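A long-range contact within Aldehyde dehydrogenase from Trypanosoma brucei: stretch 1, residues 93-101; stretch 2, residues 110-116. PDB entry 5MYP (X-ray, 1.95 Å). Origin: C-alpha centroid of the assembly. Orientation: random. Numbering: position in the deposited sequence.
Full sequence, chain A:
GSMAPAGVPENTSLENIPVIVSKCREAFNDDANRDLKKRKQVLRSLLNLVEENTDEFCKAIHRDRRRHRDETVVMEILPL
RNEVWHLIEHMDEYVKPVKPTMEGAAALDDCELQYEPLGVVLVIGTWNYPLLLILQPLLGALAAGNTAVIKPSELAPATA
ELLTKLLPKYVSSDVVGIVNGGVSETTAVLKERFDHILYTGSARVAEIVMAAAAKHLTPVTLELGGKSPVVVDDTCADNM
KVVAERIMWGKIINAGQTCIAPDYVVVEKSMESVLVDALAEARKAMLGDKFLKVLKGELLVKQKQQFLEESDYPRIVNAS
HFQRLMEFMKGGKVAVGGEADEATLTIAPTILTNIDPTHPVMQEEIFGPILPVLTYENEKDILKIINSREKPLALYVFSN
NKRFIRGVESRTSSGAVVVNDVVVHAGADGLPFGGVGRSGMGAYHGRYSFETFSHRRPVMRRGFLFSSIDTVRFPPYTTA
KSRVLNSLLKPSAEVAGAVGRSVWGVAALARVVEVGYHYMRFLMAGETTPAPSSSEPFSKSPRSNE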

# COMPACT_ATOMS: atom_id res chain seq x y z
N GLU A 93 -10.64 13.09 15.50
CA GLU A 93 -9.63 12.17 16.04
C GLU A 93 -8.64 11.74 14.94
O GLU A 93 -7.43 11.75 15.16
CB GLU A 93 -10.30 10.93 16.65
CG GLU A 93 -9.35 9.99 17.40
CD GLU A 93 -9.99 8.66 17.77
OE1 GLU A 93 -11.23 8.60 17.88
OE2 GLU A 93 -9.26 7.67 17.94
N TYR A 94 -9.17 11.38 13.77
CA TYR A 94 -8.33 10.84 12.69
C TYR A 94 -7.37 11.87 12.09
O TYR A 94 -6.24 11.51 11.74
CB TYR A 94 -9.20 10.20 11.60
CG TYR A 94 -10.05 9.01 12.03
CD1 TYR A 94 -9.75 8.27 13.18
CD2 TYR A 94 -11.15 8.60 11.26
CE1 TYR A 94 -10.52 7.19 13.57
CE2 TYR A 94 -11.92 7.50 11.64
CZ TYR A 94 -11.60 6.80 12.80
OH TYR A 94 -12.33 5.73 13.20
N VAL A 95 -7.79 13.13 11.99
CA VAL A 95 -6.94 14.17 11.39
C VAL A 95 -5.75 14.62 12.26
O VAL A 95 -4.79 15.18 11.73
CB VAL A 95 -7.75 15.42 10.97
CG1 VAL A 95 -8.76 15.07 9.88
CG2 VAL A 95 -8.44 16.10 12.15
N LYS A 96 -5.80 14.37 13.57
CA LYS A 96 -4.78 14.89 14.50
C LYS A 96 -3.43 14.19 14.31
O LYS A 96 -3.40 13.01 13.99
CB LYS A 96 -5.24 14.78 15.96
CG LYS A 96 -5.09 13.41 16.60
CD LYS A 96 -5.97 13.27 17.84
CE LYS A 96 -5.58 12.04 18.64
NZ LYS A 96 -6.59 11.67 19.67
N PRO A 97 -2.32 14.93 14.50
CA PRO A 97 -1.01 14.28 14.43
C PRO A 97 -0.80 13.23 15.53
O PRO A 97 -1.32 13.40 16.63
CB PRO A 97 -0.01 15.44 14.61
CG PRO A 97 -0.77 16.66 14.28
CD PRO A 97 -2.18 16.38 14.70
N VAL A 98 -0.07 12.18 15.20
CA VAL A 98 0.33 11.13 16.14
C VAL A 98 1.78 11.36 16.56
O VAL A 98 2.62 11.74 15.73
CB VAL A 98 0.17 9.73 15.49
CG1 VAL A 98 0.74 8.62 16.38
CG2 VAL A 98 -1.29 9.45 15.18
N LYS A 99 2.08 11.14 17.84
CA LYS A 99 3.43 11.24 18.37
C LYS A 99 4.08 9.85 18.34
O LYS A 99 3.74 9.00 19.17
CB LYS A 99 3.42 11.80 19.80
CG LYS A 99 2.78 13.17 19.95
CD LYS A 99 3.59 14.29 19.32
CE LYS A 99 4.77 14.72 20.18
NZ LYS A 99 5.74 15.54 19.39
N PRO A 100 5.01 9.61 17.39
CA PRO A 100 5.61 8.28 17.29
C PRO A 100 6.60 7.97 18.42
O PRO A 100 7.16 8.88 19.02
CB PRO A 100 6.35 8.33 15.96
CG PRO A 100 6.77 9.75 15.84
CD PRO A 100 5.65 10.55 16.46
N THR A 101 6.81 6.68 18.67
CA THR A 101 7.80 6.21 19.63
C THR A 101 9.19 6.35 19.01
O THR A 101 9.50 5.67 18.02
CB THR A 101 7.55 4.74 20.02
OG1 THR A 101 6.23 4.63 20.59
CG2 THR A 101 8.58 4.24 21.04
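Stretch 2 (110-116) DCELQYE

Stretch 2 is extended throughout: residues 110-116 form a strand, with phi between -93° and -144° and psi between 106° and 155°, and the strand continues later in the chain. Stretch 1 enters as the last part of a helix and then opens out. From Lys-96 onward its psi values lie between 105° and 157°, so Pro-97 to Pro-100 run as an extended segment, although they are loop rather than strand. The two segments are antiparallel, as the register of nearest CA atoms demonstrates: the CA of Pro-97 lies 4.5 Å from the CA of Gln-114, that of Val-98 lies 5.0 Å from that of Leu-113, and that of Lys-99 lies 4.9 Å from that of Glu-112.

A single beta bridge fixes this register. Val-98 N donates to Leu-113 O at 2.9 Å, and Leu-113 N donates to Val-98 O at 2.8 Å; the angles at hydrogen, 167° and 169°, are nearly linear. Each carbonyl of the pair also receives a CA-H...O contact, Pro-97 CA to Leu-113 O at 3.3 Å and Glu-112 CA to Val-98 O at 3.5 Å. The pairing does not extend through Pro-100, whose ring nitrogen carries no hydrogen to donate. Nearer the helix, water takes over: water 1 donates to Val-95 O (2.7 Å) and accepts from Tyr-115 N (2.9 Å), while water 2 donates to both Val-95 O (2.9 Å) and Tyr-115 O (2.7 Å).

The side chains add an apolar set of contacts. Val-98 CB is 4.3 Å from Leu-113 CB, and Val-98 CG2 approaches Tyr-115 CE2 at 4.0 Å, at the ring edge and near its plane. Lys-96 O also meets that edge, 4.0 Å from Tyr-115 CD2. Pro-100, whose CA-to-CB bond points toward stretch 2, packs against Cys-111 and Leu-113, with its CG 4.2 Å from Cys-111 CB and its CB 4.1 Å from Leu-113 CG.

Lys-99 supplies the charged contact. Its CA-to-CB bond points away, yet chi1 to chi3 are all m and the end of the chain comes nearer. NZ thereby forms a salt bridge with Asp-110 OD1 at 2.8 Å and a hydrogen bond to Cys-111 O at 3.0 Å, while Lys-99 CD passes 4.1 Å from Glu-112 CG. Glu-112 OE1 lies 3.8 Å from Pro-97 CB and accepts a hydrogen bond from Gln-114 NE2 at 3.2 Å within the strand. Together the two stretches bury 544 Å², both sides summed.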

# COMPACT_ATOMS: atom_id res chain seq x y z
N ASP A 110 11.73 16.82 18.30
CA ASP A 110 10.27 16.87 18.32
C ASP A 110 9.73 16.27 17.02
O ASP A 110 9.81 16.91 15.96
CB ASP A 110 9.80 18.32 18.49
CG ASP A 110 8.30 18.49 18.27
OD1 ASP A 110 7.52 17.63 18.74
OD2 ASP A 110 7.89 19.49 17.63
N CYS A 111 9.18 15.06 17.10
CA CYS A 111 8.67 14.33 15.92
C CYS A 111 7.15 14.11 15.95
O CYS A 111 6.57 13.91 17.02
CB CYS A 111 9.40 12.99 15.78
SG CYS A 111 11.18 13.18 15.53
N GLU A 112 6.54 14.11 14.76
CA GLU A 112 5.10 13.92 14.57
C GLU A 112 4.83 13.14 13.28
O GLU A 112 5.61 13.23 12.33
CB GLU A 112 4.40 15.27 14.41
CG GLU A 112 4.09 16.02 15.68
CD GLU A 112 3.25 17.27 15.41
OE1 GLU A 112 3.05 17.65 14.23
OE2 GLU A 112 2.80 17.91 16.38
N LEU A 113 3.72 12.40 13.26
CA LEU A 113 3.18 11.81 12.03
C LEU A 113 1.88 12.54 11.71
O LEU A 113 0.88 12.38 12.42
CB LEU A 113 2.95 10.31 12.20
CG LEU A 113 4.13 9.49 12.72
CD1 LEU A 113 3.75 8.01 12.80
CD2 LEU A 113 5.37 9.68 11.86
N GLN A 114 1.90 13.38 10.68
CA GLN A 114 0.73 14.14 10.24
C GLN A 114 0.03 13.37 9.12
O GLN A 114 0.67 12.57 8.43
CB GLN A 114 1.12 15.53 9.75
CG GLN A 114 1.78 16.42 10.81
CD GLN A 114 2.17 17.80 10.30
OE1 GLN A 114 1.96 18.13 9.13
NE2 GLN A 114 2.74 18.61 11.18
N TYR A 115 -1.27 13.60 8.95
CA TYR A 115 -2.03 13.01 7.85
C TYR A 115 -2.46 14.11 6.90
O TYR A 115 -2.98 15.13 7.35
CB TYR A 115 -3.25 12.26 8.39
CG TYR A 115 -2.86 11.06 9.19
CD1 TYR A 115 -2.66 9.83 8.58
CD2 TYR A 115 -2.64 11.16 10.57
CE1 TYR A 115 -2.28 8.71 9.31
CE2 TYR A 115 -2.27 10.05 11.31
CZ TYR A 115 -2.09 8.83 10.68
OH TYR A 115 -1.73 7.74 11.42
N GLU A 116 -2.23 13.91 5.61
CA GLU A 116 -2.64 14.88 4.59
C GLU A 116 -3.43 14.20 3.46
O GLU A 116 -3.23 13.00 3.20
CB GLU A 116 -1.43 15.63 4.01
CG GLU A 116 -0.39 14.75 3.32
CD GLU A 116 0.70 15.54 2.60
OE1 GLU A 116 0.70 16.78 2.63
OE2 GLU A 116 1.57 14.89 1.97
O HOH W 1 -2.20 15.42 10.98
O HOH W 2 -5.11 15.63 8.88